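Local coordinates for protein Tni2 (Pseudomonas fluorescens, PDB 6B12) that probably acts as an immunity protein, binding and neutralising the cognate antibacterial NAD-degrading toxin Tne2 of a type VI secretion system, at residues R136-A141 with I146-H151. Residues are numbered along the deposited sequence; the frame is centred on the assembly and turned at random.
Sequences RVDIDA and IVSIQH
Gln150 lies alongside Arg136, both side chains pointing the same way, with its OE1 over one face of the guanidinium, toward the rim, 3.4 Å from NE of Arg136. The angle there is poor for a hydrogen bond, and the amide and guanidinium planes stand 41° apart. Two of the guanidinium nitrogens of Arg136, NE and NH2, turn instead to Asp138 in a side-on salt bridge: NE meets OD1 of Asp138 at 3.0 Å, almost straight (176°), while NH2 reaches OD2 on its syn lone pair. With CG anti to the backbone N (chi1 165°) and the chain extended, the guanidinium arrives beside the carboxylate, which Thr123 and Gln116 also hold through hydrogen bonds. On the face of the sheet that carries Arg136, Asp138, Ser148 and Gln150, a water is hydrogen-bonded to OE1 of Gln150 (2.8 Å), the carbonyl O of Arg136 and OG of Ser148. The strands 134-140 and 145-152 form an antiparallel hairpin at one edge of the chain's five-stranded antiparallel sheet, and a classic beta bulge shifts their register by one residue: Val147 and Ser148 both face Asp138, whose O accepts a bond from Val147 N (2.7 Å) and a weak one from Ser148 N (3.3 Å). From within the bulge, CG2 of Val147 packs on CB of Asp140 at 3.6 Å. The other face is apolar. Here Ile146 lies obliquely across both Val137 and Ile139, its CG2 being 3.9 Å from CG1 of Val137 and its CG1 4.0 Å from CG1 of Ile139; Leu97 of strand 96-99 touches Val137, Ile146 and Ile149 alike.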
ATOM      1  N   ARG C 136       7.470  -0.515  -7.240  1.00 20.83           N
ATOM      2  CA  ARG C 136       6.856   0.789  -7.456  1.00 20.22           C
ATOM      3  C   ARG C 136       6.644   0.975  -8.951  1.00 18.91           C
ATOM      4  O   ARG C 136       7.606   0.877  -9.735  1.00 19.36           O
ATOM      5  CB  ARG C 136       7.757   1.883  -6.890  1.00 21.47           C
ATOM      6  CG  ARG C 136       7.383   3.260  -7.391  1.00 19.76           C
ATOM      7  CD  ARG C 136       8.336   4.298  -6.829  1.00 24.06           C
ATOM      8  NE  ARG C 136       8.180   5.565  -7.546  1.00 20.48           N
ATOM      9  CZ  ARG C 136       8.876   6.655  -7.264  1.00 27.84           C
ATOM     10  NH1 ARG C 136       9.765   6.631  -6.269  1.00 25.07           N
ATOM     11  NH2 ARG C 136       8.673   7.765  -7.961  1.00 25.97           N
ATOM     12  N   VAL C 137       5.397   1.213  -9.357  1.00 18.63           N
ATOM     13  CA  VAL C 137       5.044   1.369 -10.768  1.00 17.61           C
ATOM     14  C   VAL C 137       4.495   2.774 -10.965  1.00 17.14           C
ATOM     15  O   VAL C 137       3.421   3.112 -10.460  1.00 17.61           O
ATOM     16  CB  VAL C 137       4.040   0.308 -11.234  1.00 17.90           C
ATOM     17  CG1 VAL C 137       3.777   0.451 -12.759  1.00 17.03           C
ATOM     18  CG2 VAL C 137       4.567  -1.090 -10.918  1.00 18.64           C
ATOM     19  N   ASP C 138       5.243   3.596 -11.681  1.00 16.42           N
ATOM     20  CA  ASP C 138       4.800   4.940 -12.019  1.00 16.89           C
ATOM     21  C   ASP C 138       4.092   4.894 -13.363  1.00 15.35           C
ATOM     22  O   ASP C 138       4.587   4.282 -14.314  1.00 18.05           O
ATOM     23  CB  ASP C 138       5.990   5.900 -12.081  1.00 16.70           C
ATOM     24  CG  ASP C 138       6.526   6.269 -10.700  1.00 23.11           C
ATOM     25  OD1 ASP C 138       6.076   5.700  -9.672  1.00 26.60           O
ATOM     26  OD2 ASP C 138       7.411   7.137 -10.630  1.00 27.10           O
ATOM     27  N   ILE C 139       2.942   5.561 -13.437  1.00 15.37           N
ATOM     28  CA  ILE C 139       2.025   5.465 -14.566  1.00 15.02           C
ATOM     29  C   ILE C 139       1.633   6.881 -14.992  1.00 14.74           C
ATOM     30  O   ILE C 139       1.308   7.706 -14.142  1.00 15.47           O
ATOM     31  CB  ILE C 139       0.777   4.641 -14.181  1.00 15.71           C
ATOM     32  CG1 ILE C 139       1.205   3.201 -13.822  1.00 16.15           C
ATOM     33  CG2 ILE C 139      -0.266   4.630 -15.314  1.00 18.60           C
ATOM     34  CD1 ILE C 139       0.270   2.513 -12.829  1.00 17.28           C
ATOM     35  N   ASP C 140       1.690   7.153 -16.293  1.00 14.21           N
ATOM     36  CA  ASP C 140       1.274   8.445 -16.849  1.00 17.21           C
ATOM     37  C   ASP C 140      -0.212   8.362 -17.162  1.00 15.61           C
ATOM     38  O   ASP C 140      -0.615   7.732 -18.149  1.00 17.74           O
ATOM     39  CB  ASP C 140       2.082   8.757 -18.105  1.00 14.55           C
ATOM     40  CG  ASP C 140       1.744  10.112 -18.717  1.00 15.50           C
ATOM     41  OD1 ASP C 140       0.878  10.836 -18.179  1.00 15.73           O
ATOM     42  OD2 ASP C 140       2.387  10.421 -19.741  1.00 19.38           O
ATOM     43  N   ALA C 141      -1.037   8.997 -16.333  1.00 14.85           N
ATOM     44  CA  ALA C 141      -2.477   8.947 -16.581  1.00 15.34           C
ATOM     45  C   ALA C 141      -2.879   9.646 -17.868  1.00 16.34           C
ATOM     46  O   ALA C 141      -3.979   9.390 -18.364  1.00 18.83           O
ATOM     47  CB  ALA C 141      -3.275   9.583 -15.424  1.00 16.22           C
ATOM     48  N   ILE C 146       2.473   2.762 -18.550  1.00 20.53           N
ATOM     49  CA  ILE C 146       3.465   2.695 -17.492  1.00 18.23           C
ATOM     50  C   ILE C 146       4.700   3.482 -17.894  1.00 20.32           C
ATOM     51  O   ILE C 146       5.173   3.399 -19.037  1.00 27.36           O
ATOM     52  CB  ILE C 146       3.806   1.230 -17.196  1.00 18.52           C
ATOM     53  CG1 ILE C 146       2.581   0.596 -16.547  1.00 20.69           C
ATOM     54  CG2 ILE C 146       5.042   1.172 -16.331  1.00 18.90           C
ATOM     55  CD1 ILE C 146       2.642  -0.912 -16.465  1.00 22.82           C
ATOM     56  N   VAL C 147       5.213   4.263 -16.949  1.00 19.99           N
ATOM     57  CA  VAL C 147       6.418   5.063 -17.139  1.00 18.38           C
ATOM     58  C   VAL C 147       7.646   4.296 -16.715  1.00 20.89           C
ATOM     59  O   VAL C 147       8.594   4.162 -17.495  1.00 22.95           O
ATOM     60  CB  VAL C 147       6.291   6.391 -16.354  1.00 22.69           C
ATOM     61  CG1 VAL C 147       7.609   7.149 -16.363  1.00 31.83           C
ATOM     62  CG2 VAL C 147       5.183   7.244 -16.944  1.00 27.17           C
ATOM     63  N   SER C 148       7.621   3.734 -15.505  1.00 19.18           N
ATOM     64  CA  SER C 148       8.776   3.018 -14.983  1.00 21.49           C
ATOM     65  C   SER C 148       8.359   2.067 -13.882  1.00 19.84           C
ATOM     66  O   SER C 148       7.310   2.233 -13.244  1.00 18.70           O
ATOM     67  CB  SER C 148       9.830   3.970 -14.436  1.00 25.69           C
ATOM     68  OG  SER C 148       9.238   4.737 -13.414  1.00 23.53           O
ATOM     69  N   ILE C 149       9.222   1.074 -13.651  1.00 18.28           N
ATOM     70  CA  ILE C 149       9.054   0.106 -12.581  1.00 19.80           C
ATOM     71  C   ILE C 149      10.350   0.046 -11.785  1.00 25.60           C
ATOM     72  O   ILE C 149      11.437   0.005 -12.370  1.00 26.69           O
ATOM     73  CB  ILE C 149       8.708  -1.290 -13.135  1.00 21.80           C
ATOM     74  CG1 ILE C 149       7.474  -1.237 -14.047  1.00 24.38           C
ATOM     75  CG2 ILE C 149       8.499  -2.267 -12.009  1.00 25.21           C
ATOM     76  CD1 ILE C 149       7.424  -2.405 -15.077  1.00 29.82           C
ATOM     77  N   GLN C 150      10.247   0.056 -10.459  1.00 22.85           N
ATOM     78  CA  GLN C 150      11.434  -0.044  -9.616  1.00 26.77           C
ATOM     79  C   GLN C 150      11.150  -1.007  -8.485  1.00 24.07           C
ATOM     80  O   GLN C 150      10.081  -0.945  -7.873  1.00 23.49           O
ATOM     81  CB  GLN C 150      11.854   1.288  -8.974  1.00 31.26           C
ATOM     82  CG  GLN C 150      11.829   2.508  -9.842  1.00 47.37           C
ATOM     83  CD  GLN C 150      11.724   3.781  -9.007  1.00 51.15           C
ATOM     84  OE1 GLN C 150      10.984   4.705  -9.354  1.00 46.37           O
ATOM     85  NE2 GLN C 150      12.450   3.821  -7.884  1.00 50.26           N
ATOM     86  N   HIS C 151      12.119  -1.882  -8.205  1.00 26.20           N
ATOM     87  CA  HIS C 151      12.022  -2.760  -7.051  1.00 28.60           C
ATOM     88  C   HIS C 151      11.882  -1.923  -5.785  1.00 35.10           C
ATOM     89  O   HIS C 151      12.587  -0.924  -5.610  1.00 33.32           O
ATOM     90  CB  HIS C 151      13.263  -3.657  -6.975  1.00 33.11           C
ATOM     91  CG  HIS C 151      13.038  -4.955  -6.267  1.00 49.21           C
ATOM     92  ND1 HIS C 151      12.152  -5.091  -5.221  1.00 57.13           N
ATOM     93  CD2 HIS C 151      13.583  -6.179  -6.460  1.00 60.05           C
ATOM     94  CE1 HIS C 151      12.168  -6.341  -4.793  1.00 60.67           C
ATOM     95  NE2 HIS C 151      13.029  -7.022  -5.529  1.00 61.00           N
TER
HETATM   96  O   HOH W   1       8.981   3.417 -10.730  1.00 24.65           O